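PDB 5WCE: DNA polymerase III subunit beta from Caulobacter crescentus, which probably encircles DNA as a ring-shaped head-to-tail homodimer, holding DNA polymerases and other proteins on the duplex and so making synthesis processive. Local coordinates for residues R259-D264 with G369-L374; S293-V298 with P327-F332. All coordinates share one frame; numbering follows the deposited sequence.

Both contacts belong to the C-terminal domain of the beta subunit, and contact 2 is nested within the stretch of chain that contact 1 closes. Contact 1 lays the loop 259-264 against strand 370-374, where the sheet runs across from the C-terminal to the central domain, and probably lies at the groove that receives partner peptides in this family. Contact 2 pairs strands 293-298 and 328-332 in the domain's other sheet. Their centres are about 19 Å apart, yet they touch directly: Leu374 CB packs 3.6 Å from Phe332 CE1. Helix 334-343 receives Leu374 and Tyr372 on one side of strand 370-374, while the other side carries the loop of contact 1.

Contact 1 of 2, residues R259-D264 with G369-L374; sequences RVIPRD and GVKYVL
The pyrrolidine ring of Pro262 meets Val373 at a corner and not with a face: its CD points at Val373 CG2, 4.1 Å away, the two side chains reaching tip to tip. A flat peptide group also takes part, with the carbonyl oxygen of Val260 lying 4.1 Å from Val373 CG1. Val373 thus uses both methyls. Its CG1 is anti to the backbone N (chi1 -173°), which turns that branch to the Val260 carbonyl and leaves CG2 for Ile261 and Pro262. The closest apolar approach is Ile261 CG1 to Val373 CG2, at 3.9 Å. Strand 370-374 pairs with strand 188-195 of the central domain, giving one antiparallel sheet that spans two domains, and the loop 259-264, part of the connection between them, lies across that sheet on the side away from helix 334-343. In this family the groove that receives the peptide motifs of polymerases and other partners lies between these two domains; Val260 and Val373 probably form part of its wall. Two residues earlier on the strand, Lys371 CD lies 4.2 Å from Ile261 CG2, the two side chains crossing at about a right angle. The lysine is extended to CE; its aliphatic CD does the touching, while the ammonium end leads away. Leu189, Leu191 and Leu361 also pack on Ile261, extending the apolar patch over neighbouring strands.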
loop_
_atom_site.group_PDB
_atom_site.type_symbol
_atom_site.label_atom_id
_atom_site.label_comp_id
_atom_site.label_asym_id
_atom_site.label_seq_id
_atom_site.Cartn_x
_atom_site.Cartn_y
_atom_site.Cartn_z
ATOM N N ARG A 259 -10.007 25.041 -28.630
ATOM C CA ARG A 259 -8.911 25.315 -29.583
ATOM C C ARG A 259 -7.844 24.224 -29.644
ATOM O O ARG A 259 -7.100 24.102 -30.621
ATOM C CB ARG A 259 -8.242 26.660 -29.239
ATOM N N VAL A 260 -7.791 23.428 -28.589
ATOM C CA VAL A 260 -6.831 22.356 -28.421
ATOM C C VAL A 260 -7.387 21.024 -28.954
ATOM O O VAL A 260 -6.624 20.129 -29.295
ATOM C CB VAL A 260 -6.479 22.197 -26.917
ATOM C CG1 VAL A 260 -5.333 21.206 -26.744
ATOM C CG2 VAL A 260 -6.098 23.556 -26.310
ATOM N N ILE A 261 -8.711 20.872 -28.969
ATOM C CA ILE A 261 -9.335 19.621 -29.338
ATOM C C ILE A 261 -9.432 19.621 -30.845
ATOM O O ILE A 261 -10.201 20.402 -31.431
ATOM C CB ILE A 261 -10.725 19.382 -28.699
ATOM C CG1 ILE A 261 -10.576 19.315 -27.178
ATOM C CG2 ILE A 261 -11.334 18.091 -29.259
ATOM C CD1 ILE A 261 -11.844 18.990 -26.420
ATOM N N PRO A 262 -8.644 18.755 -31.485
ATOM C CA PRO A 262 -8.633 18.758 -32.954
ATOM C C PRO A 262 -9.960 18.333 -33.598
ATOM O O PRO A 262 -10.552 17.320 -33.213
ATOM C CB PRO A 262 -7.504 17.784 -33.316
ATOM C CG PRO A 262 -7.204 17.004 -32.084
ATOM C CD PRO A 262 -7.937 17.603 -30.907
ATOM N N ARG A 263 -10.413 19.095 -34.591
ATOM C CA ARG A 263 -11.676 18.791 -35.293
ATOM C C ARG A 263 -11.467 18.157 -36.631
ATOM O O ARG A 263 -12.357 17.457 -37.112
ATOM C CB ARG A 263 -12.467 20.071 -35.517
ATOM C CG ARG A 263 -12.927 20.747 -34.245
ATOM C CD ARG A 263 -13.584 22.093 -34.576
ATOM N NE ARG A 263 -14.237 22.605 -33.376
ATOM N N ASP A 264 -10.322 18.410 -37.238
ATOM C CA ASP A 264 -10.107 18.081 -38.638
ATOM C C ASP A 264 -9.062 17.015 -38.863
ATOM O O ASP A 264 -8.627 16.864 -39.990
ATOM C CB ASP A 264 -9.690 19.372 -39.365
ATOM C CG ASP A 264 -10.713 20.482 -39.204
ATOM O OD1 ASP A 264 -11.921 20.162 -39.210
ATOM O OD2 ASP A 264 -10.306 21.657 -39.049
ATOM N N GLY A 369 -19.739 10.321 -25.867
ATOM C CA GLY A 369 -19.741 11.399 -24.911
ATOM C C GLY A 369 -18.386 11.644 -24.242
ATOM O O GLY A 369 -18.347 12.373 -23.233
ATOM N N VAL A 370 -17.297 10.997 -24.707
ATOM C CA VAL A 370 -15.954 11.295 -24.230
ATOM C C VAL A 370 -15.016 11.666 -25.394
ATOM O O VAL A 370 -15.289 11.280 -26.549
ATOM C CB VAL A 370 -15.358 10.158 -23.406
ATOM C CG1 VAL A 370 -16.280 9.818 -22.252
ATOM C CG2 VAL A 370 -15.153 8.901 -24.261
ATOM N N LYS A 371 -14.035 12.493 -25.112
ATOM C CA LYS A 371 -12.928 12.782 -26.034
ATOM C C LYS A 371 -11.647 12.810 -25.233
ATOM O O LYS A 371 -11.594 13.407 -24.133
ATOM C CB LYS A 371 -13.136 14.121 -26.781
ATOM C CG LYS A 371 -14.320 14.117 -27.720
ATOM C CD LYS A 371 -14.481 15.473 -28.424
ATOM C CE LYS A 371 -15.695 15.573 -29.360
ATOM N NZ LYS A 371 -16.942 15.975 -28.660
ATOM N N TYR A 372 -10.574 12.219 -25.790
ATOM C CA TYR A 372 -9.241 12.360 -25.202
ATOM C C TYR A 372 -8.263 12.984 -26.225
ATOM O O TYR A 372 -8.356 12.742 -27.441
ATOM C CB TYR A 372 -8.707 11.044 -24.709
ATOM C CG TYR A 372 -9.643 10.474 -23.685
ATOM C CD1 TYR A 372 -9.617 10.938 -22.370
ATOM C CD2 TYR A 372 -10.610 9.558 -24.045
ATOM C CE1 TYR A 372 -10.545 10.455 -21.443
ATOM C CE2 TYR A 372 -11.558 9.117 -23.124
ATOM C CZ TYR A 372 -11.479 9.589 -21.817
ATOM O OH TYR A 372 -12.396 9.143 -20.850
ATOM N N VAL A 373 -7.400 13.826 -25.705
ATOM C CA VAL A 373 -6.391 14.497 -26.494
ATOM C C VAL A 373 -5.020 14.138 -25.864
ATOM O O VAL A 373 -4.804 14.278 -24.621
ATOM C CB VAL A 373 -6.555 16.020 -26.580
ATOM C CG1 VAL A 373 -5.556 16.612 -27.561
ATOM C CG2 VAL A 373 -7.958 16.404 -27.036
ATOM N N LEU A 374 -4.133 13.655 -26.729
ATOM C CA LEU A 374 -2.720 13.413 -26.414
ATOM C C LEU A 374 -1.848 14.369 -27.200
ATOM O O LEU A 374 -2.090 14.572 -28.393
ATOM C CB LEU A 374 -2.301 11.996 -26.784
ATOM C CG LEU A 374 -3.006 10.901 -25.973
ATOM C CD1 LEU A 374 -2.877 9.542 -26.664
ATOM C CD2 LEU A 374 -2.491 10.898 -24.560
#

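Contact 2 of 2, residues S293-V298 with P327-F332; sequences SVKLAV and PFEIGF
Strands 293-298 and 328-332 form an antiparallel pair in a four-stranded sheet of the C-terminal domain, where a three-stranded meander is followed by a strand that returns to lie beside the first. Six backbone hydrogen bonds join them, two at each of Val294-Phe332, Leu296-Ile330 and Val298-Phe328; the bond from Val294 N to Phe332 O, 2.8 Å long, is nearly straight at 170°. These three pairs share the apolar face of the sheet. Val298 lies over one face of the Phe328 ring in a CH-pi contact, its CB 3.9 Å from the ring centroid and 17° off the normal, while its CG1 stands 3.7 Å from Phe328 CE1. The ring comes alongside because Phe328 CG sits between the backbone N and the carbonyl carbon (chi1 62°). An alanine here would probably leave a gap beside Val298 and deprive Phe353 of its edge-to-face partner. Leu296 meets Phe332 differently: CD2 lies in the plane of that ring, at its edge, 4.0 Å from Phe332 CE2. On the reverse face, Lys295 and Glu329 run side by side, Lys295 CE 4.0 Å from Glu329 CG, but their charged ends stay apart. Glu329 bends at its second torsion, and water 1 sits 2.6 Å from Glu329 OE2 and 2.8 Å from Val298 O.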
loop_
_atom_site.group_PDB
_atom_site.type_symbol
_atom_site.label_atom_id
_atom_site.label_comp_id
_atom_site.label_asym_id
_atom_site.label_seq_id
_atom_site.Cartn_x
_atom_site.Cartn_y
_atom_site.Cartn_z
ATOM N N SER A 293 8.842 7.733 -22.636
ATOM C CA SER A 293 8.233 7.991 -23.943
ATOM C C SER A 293 8.223 6.733 -24.840
ATOM O O SER A 293 9.169 5.942 -24.804
ATOM C CB SER A 293 9.022 9.060 -24.654
ATOM O OG SER A 293 8.912 10.260 -23.890
ATOM N N VAL A 294 7.209 6.629 -25.699
ATOM C CA VAL A 294 7.108 5.541 -26.668
ATOM C C VAL A 294 6.953 6.145 -28.074
ATOM O O VAL A 294 6.161 7.077 -28.273
ATOM C CB VAL A 294 5.972 4.578 -26.305
ATOM C CG1 VAL A 294 4.638 5.262 -26.192
ATOM C CG2 VAL A 294 5.849 3.423 -27.298
ATOM N N LYS A 295 7.721 5.597 -29.012
ATOM C CA LYS A 295 7.592 5.929 -30.429
ATOM C C LYS A 295 6.605 4.988 -31.142
ATOM O O LYS A 295 6.708 3.789 -30.988
ATOM C CB LYS A 295 8.955 5.850 -31.121
ATOM C CG LYS A 295 8.917 6.207 -32.610
ATOM C CD LYS A 295 10.371 6.182 -33.087
ATOM C CE LYS A 295 10.559 6.340 -34.557
ATOM N NZ LYS A 295 12.031 6.108 -34.781
ATOM N N LEU A 296 5.678 5.557 -31.906
ATOM C CA LEU A 296 4.693 4.832 -32.710
ATOM C C LEU A 296 5.084 5.105 -34.160
ATOM O O LEU A 296 4.976 6.261 -34.636
ATOM C CB LEU A 296 3.267 5.343 -32.486
ATOM C CG LEU A 296 2.461 4.965 -31.243
ATOM C CD1 LEU A 296 3.211 5.348 -29.977
ATOM C CD2 LEU A 296 1.067 5.573 -31.256
ATOM N N ALA A 297 5.617 4.079 -34.838
ATOM C CA ALA A 297 5.892 4.161 -36.255
ATOM C C ALA A 297 4.675 3.563 -36.970
ATOM O O ALA A 297 4.431 2.350 -36.926
ATOM C CB ALA A 297 7.181 3.422 -36.590
ATOM N N VAL A 298 3.864 4.442 -37.536
ATOM C CA VAL A 298 2.571 4.116 -38.111
ATOM C C VAL A 298 2.755 3.976 -39.624
ATOM O O VAL A 298 3.383 4.820 -40.277
ATOM C CB VAL A 298 1.522 5.243 -37.789
ATOM C CG1 VAL A 298 0.157 4.899 -38.287
ATOM C CG2 VAL A 298 1.444 5.471 -36.279
ATOM N N PRO A 327 2.524 6.879 -44.083
ATOM C CA PRO A 327 3.288 6.514 -42.898
ATOM C C PRO A 327 3.787 7.728 -42.149
ATOM O O PRO A 327 4.026 8.761 -42.762
ATOM C CB PRO A 327 4.457 5.680 -43.445
ATOM C CG PRO A 327 4.491 5.921 -44.897
ATOM C CD PRO A 327 3.170 6.460 -45.340
ATOM N N PHE A 328 3.906 7.639 -40.840
ATOM C CA PHE A 328 4.486 8.702 -40.061
ATOM C C PHE A 328 4.965 8.118 -38.742
ATOM O O PHE A 328 4.592 6.995 -38.423
ATOM C CB PHE A 328 3.477 9.834 -39.819
ATOM C CG PHE A 328 2.289 9.419 -39.062
ATOM C CD1 PHE A 328 1.218 8.848 -39.700
ATOM C CD2 PHE A 328 2.220 9.639 -37.698
ATOM C CE1 PHE A 328 0.069 8.499 -39.012
ATOM C CE2 PHE A 328 1.065 9.300 -36.984
ATOM C CZ PHE A 328 0.017 8.697 -37.614
ATOM N N GLU A 329 5.740 8.913 -37.999
ATOM C CA GLU A 329 6.255 8.548 -36.696
ATOM C C GLU A 329 5.830 9.637 -35.700
ATOM O O GLU A 329 5.867 10.815 -36.010
ATOM C CB GLU A 329 7.758 8.381 -36.731
ATOM C CG GLU A 329 8.233 7.252 -37.671
ATOM C CD GLU A 329 8.320 7.703 -39.150
ATOM O OE1 GLU A 329 8.996 8.736 -39.431
ATOM O OE2 GLU A 329 7.721 7.024 -40.037
ATOM N N ILE A 330 5.374 9.223 -34.515
ATOM C CA ILE A 330 4.925 10.160 -33.494
ATOM C C ILE A 330 5.266 9.533 -32.145
ATOM O O ILE A 330 5.247 8.290 -32.012
ATOM C CB ILE A 330 3.408 10.439 -33.666
ATOM C CG1 ILE A 330 2.940 11.651 -32.860
ATOM C CG2 ILE A 330 2.549 9.219 -33.355
ATOM C CD1 ILE A 330 1.511 12.055 -33.180
ATOM N N GLY A 331 5.565 10.391 -31.182
ATOM C CA GLY A 331 5.916 9.972 -29.831
ATOM C C GLY A 331 4.879 10.419 -28.824
ATOM O O GLY A 331 4.329 11.566 -28.907
ATOM N N PHE A 332 4.642 9.578 -27.808
ATOM C CA PHE A 332 3.797 9.938 -26.677
ATOM C C PHE A 332 4.437 9.481 -25.356
ATOM O O PHE A 332 5.257 8.583 -25.337
ATOM C CB PHE A 332 2.416 9.314 -26.744
ATOM C CG PHE A 332 1.596 9.758 -27.921
ATOM C CD1 PHE A 332 1.202 11.095 -28.043
ATOM C CD2 PHE A 332 1.166 8.849 -28.853
ATOM C CE1 PHE A 332 0.466 11.519 -29.112
ATOM C CE2 PHE A 332 0.407 9.265 -29.932
ATOM C CZ PHE A 332 0.074 10.606 -30.068
HETATM O O HOH W 1 6.189 4.912 -40.067
#